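Local atomic coordinates of glutamate racemase (PDB entry 3OUT), a protein that belongs to the Asp/Glu/hydantoin racemase family and folds around two parallel beta sheets flanked by helices, with d-glutamic acid bound in a pocket. Residues B[25-30]-B[253-258]. Sequence-based numbering, arbitrary orientation. Where two conformers were deposited one is given.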
ATOM      1  N   ASN B  25     -14.642  -4.707 -25.202  1.00 10.40           N
ATOM      2  CA  ASN B  25     -14.154  -4.741 -26.565  1.00  9.94           C
ATOM      3  C   ASN B  25     -13.594  -6.119 -26.881  1.00  9.82           C
ATOM      4  O   ASN B  25     -13.818  -6.666 -27.872  1.00  9.82           O
ATOM      5  CB  ASN B  25     -13.076  -3.676 -26.799  1.00 10.22           C
ATOM      6  CG  ASN B  25     -13.615  -2.247 -26.793  1.00 11.45           C
ATOM      7  OD1 ASN B  25     -14.713  -1.988 -27.160  1.00 17.08           O
ATOM      8  ND2 ASN B  25     -12.794  -1.356 -26.433  1.00 14.80           N
ATOM      9  N   LEU B  26     -12.814  -6.641 -25.954  1.00 10.39           N
ATOM     10  CA  LEU B  26     -12.206  -7.953 -26.145  1.00 10.52           C
ATOM     11  C   LEU B  26     -13.249  -9.034 -26.283  1.00 11.50           C
ATOM     12  O   LEU B  26     -13.099  -9.913 -27.054  1.00 12.29           O
ATOM     13  CB  LEU B  26     -11.190  -8.328 -25.033  1.00 10.26           C
ATOM     14  CG  LEU B  26      -9.918  -7.491 -24.952  1.00 11.16           C
ATOM     15  CD1 LEU B  26      -9.129  -7.845 -23.701  1.00 12.29           C
ATOM     16  CD2 LEU B  26      -9.023  -7.619 -26.174  1.00 13.61           C
HETATM   17  N   MSE B  27     -14.309  -8.931 -25.490  1.00 11.77           N
HETATM   18  CA  MSE B  27     -15.383  -9.915 -25.507  1.00 11.29           C
HETATM   19  C   MSE B  27     -16.124  -9.893 -26.837  1.00 12.21           C
HETATM   20  O   MSE B  27     -16.828 -10.842 -27.180  1.00 12.48           O
HETATM   21  CB  MSE B  27     -16.359  -9.664 -24.356  1.00 13.71           C
HETATM   22  CG  MSE B  27     -15.847 -10.115 -22.999  1.00 14.91           C
HETATM   23 SE   MSE B  27     -17.058  -9.647 -21.544  1.00 34.15          SE
HETATM   24  CE  MSE B  27     -17.137  -7.719 -21.825  1.00 16.56           C
ATOM     25  N   SER B  28     -15.964  -8.806 -27.585  1.00 10.59           N
ATOM     26  CA  SER B  28     -16.628  -8.681 -28.877  1.00 10.06           C
ATOM     27  C   SER B  28     -15.811  -9.181 -30.061  1.00 11.02           C
ATOM     28  O   SER B  28     -16.383  -9.452 -31.062  1.00 10.98           O
ATOM     29  CB  SER B  28     -17.067  -7.236 -29.141  1.00 10.79           C
ATOM     30  OG  SER B  28     -16.011  -6.457 -29.596  1.00 12.31           O
ATOM     31  N   ILE B  29     -14.486  -9.267 -29.891  1.00  9.74           N
ATOM     32  CA  ILE B  29     -13.604  -9.722 -30.993  1.00 10.96           C
ATOM     33  C   ILE B  29     -12.899 -11.049 -30.700  1.00 12.16           C
ATOM     34  O   ILE B  29     -12.404 -11.703 -31.636  1.00 13.51           O
ATOM     35  CB  ILE B  29     -12.563  -8.655 -31.450  1.00 10.38           C
ATOM     36  CG1 ILE B  29     -11.580  -8.301 -30.335  1.00 12.54           C
ATOM     37  CG2 ILE B  29     -13.258  -7.388 -31.925  1.00 12.06           C
ATOM     38  CD1 ILE B  29     -10.565  -7.234 -30.748  1.00 14.43           C
ATOM     39  N   LEU B  30     -12.847 -11.423 -29.417  1.00 10.72           N
ATOM     40  CA  LEU B  30     -12.145 -12.625 -28.950  1.00 12.73           C
ATOM     41  C   LEU B  30     -13.021 -13.338 -27.928  1.00 12.30           C
ATOM     42  O   LEU B  30     -12.681 -13.468 -26.753  1.00 11.32           O
ATOM     43  CB  LEU B  30     -10.782 -12.243 -28.360  1.00 12.90           C
ATOM     44  CG  LEU B  30      -9.659 -11.876 -29.310  1.00 14.14           C
ATOM     45  CD1 LEU B  30      -8.543 -11.123 -28.616  1.00 15.41           C
ATOM     46  CD2 LEU B  30      -9.155 -13.219 -29.934  1.00 12.74           C
ATOM     47  N   LEU B 253     -18.576  -1.528 -18.464  1.00 10.39           N
ATOM     48  CA  LEU B 253     -18.459  -2.917 -18.973  1.00 11.21           C
ATOM     49  C   LEU B 253     -19.652  -3.265 -19.850  1.00 12.99           C
ATOM     50  O   LEU B 253     -19.523  -3.987 -20.817  1.00 13.21           O
ATOM     51  CB  LEU B 253     -18.375  -3.915 -17.816  1.00 10.69           C
ATOM     52  CG  LEU B 253     -18.227  -5.401 -18.202  1.00 12.83           C
ATOM     53  CD1 LEU B 253     -16.973  -5.634 -19.050  1.00 11.12           C
ATOM     54  CD2 LEU B 253     -18.170  -6.229 -16.938  1.00 10.24           C
ATOM     55  N   GLN B 254     -20.830  -2.764 -19.500  0.50 12.76           N
ATOM     56  CA  GLN B 254     -22.062  -3.022 -20.280  0.50 13.75           C
ATOM     57  C   GLN B 254     -22.589  -4.453 -20.141  0.50 14.19           C
ATOM     58  O   GLN B 254     -23.420  -4.919 -20.946  0.50 13.88           O
ATOM     59  CB  GLN B 254     -21.903  -2.606 -21.757  0.50 13.74           C
ATOM     60  CG  GLN B 254     -21.551  -1.117 -21.912  0.50 14.50           C
ATOM     61  CD  GLN B 254     -21.760  -0.563 -23.311  0.50 16.79           C
ATOM     62  OE1 GLN B 254     -22.209  -1.264 -24.216  0.50 20.25           O
ATOM     63  NE2 GLN B 254     -21.401   0.692 -23.501  0.50 17.59           N
ATOM     64  N   THR B 255     -22.115  -5.140 -19.100  0.50 14.30           N
ATOM     65  CA  THR B 255     -22.576  -6.463 -18.735  0.50 14.63           C
ATOM     66  C   THR B 255     -22.154  -6.711 -17.273  0.50 14.86           C
ATOM     67  O   THR B 255     -21.373  -5.937 -16.719  0.50 13.97           O
ATOM     68  CB  THR B 255     -22.005  -7.542 -19.685  0.50 15.31           C
ATOM     69  OG1 THR B 255     -22.815  -8.719 -19.627  0.50 17.50           O
ATOM     70  CG2 THR B 255     -20.569  -7.901 -19.329  0.50 14.43           C
ATOM     71  N   GLU B 256     -22.667  -7.771 -16.653  1.00 14.99           N
ATOM     72  CA  GLU B 256     -22.353  -8.049 -15.223  1.00 16.39           C
ATOM     73  C   GLU B 256     -20.919  -8.492 -15.000  1.00 17.00           C
ATOM     74  O   GLU B 256     -20.410  -9.399 -15.711  1.00 17.86           O
ATOM     75  CB  GLU B 256     -23.286  -9.107 -14.599  1.00 16.87           C
ATOM     76  CG  GLU B 256     -22.859  -9.447 -13.140  1.00 17.39           C
ATOM     77  CD  GLU B 256     -23.784 -10.398 -12.403  1.00 23.45           C
ATOM     78  OE1 GLU B 256     -23.566 -10.565 -11.178  1.00 22.02           O
ATOM     79  OE2 GLU B 256     -24.683 -10.990 -13.036  1.00 23.59           O
HETATM   80  N   MSE B 257     -20.278  -7.924 -13.971  1.00 15.13           N
HETATM   81  CA  MSE B 257     -19.004  -8.431 -13.441  1.00 16.85           C
HETATM   82  C   MSE B 257     -19.314  -9.588 -12.503  1.00 18.26           C
HETATM   83  O   MSE B 257     -19.257  -9.450 -11.281  1.00 19.00           O
HETATM   84  CB  MSE B 257     -18.249  -7.387 -12.655  1.00 17.13           C
HETATM   85  CG  MSE B 257     -17.699  -6.259 -13.447  1.00 17.31           C
HETATM   86 SE   MSE B 257     -16.656  -5.015 -12.277  1.00 23.00          SE
HETATM   87  CE  MSE B 257     -18.139  -4.231 -11.235  1.00 21.37           C
ATOM     88  N   GLN B 258     -19.528 -10.739 -13.101  1.00 17.84           N
ATOM     89  CA  GLN B 258     -20.064 -11.894 -12.377  1.00 18.89           C
ATOM     90  C   GLN B 258     -19.062 -12.527 -11.415  1.00 17.40           C
ATOM     91  O   GLN B 258     -19.469 -12.867 -10.295  1.00 19.41           O
ATOM     92  CB  GLN B 258     -20.555 -12.933 -13.370  1.00 19.91           C
ATOM     93  CG  GLN B 258     -20.916 -14.297 -12.783  1.00 25.81           C
ATOM     94  CD  GLN B 258     -22.213 -14.311 -12.037  1.00 31.65           C
ATOM     95  OE1 GLN B 258     -22.403 -13.583 -11.030  1.00 34.24           O
ATOM     96  NE2 GLN B 258     -23.149 -15.135 -12.527  1.00 32.59           N
TER
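Met27, on helix 20-29, meets Leu253, the residue that closes helix 245-253. The chain leaves helical geometry at Gln254, which has a positive phi. From there, residues 255-258 run as an irregular link toward strand 259-262, with an inverse gamma turn centred on Met257. In the segment 25-30, Ser28 OG donates a hydrogen bond to Asn25 O at 2.8 Å. Ser28 N donates to the same oxygen, and Ile29 N adds a weak one.

Met27 is modelled as selenomethionine. Its side chain extends from the helix as far as SE, then bends at chi3 (-57°), which carries CE over to Leu253. CE of Met27 touches Leu253 CD1 at 3.5 Å, tighter than a usual carbon contact. The two side chains cross at about a right angle, and the touching atoms are CE and CD1. Leu253 holds CG anti to its backbone N (chi1 -179°), which helps bring CD1 to the selenomethionine methyl. A looser approach, 4.2 Å from Met27 CE to Thr255 CG2, is less certain because Thr255 has two conformers.

Leu253 also packs on Leu20, Val23 and Phe236, and Met27 on Tyr234. Further along, Glu256 forms a salt bridge with Arg246 of the second subunit.

No hydrogen bond or charge pair links the segments. The contact is small, 92 Å², and apolar, so it depends on close fit and burial of methyl groups, with no directional bond to fix it.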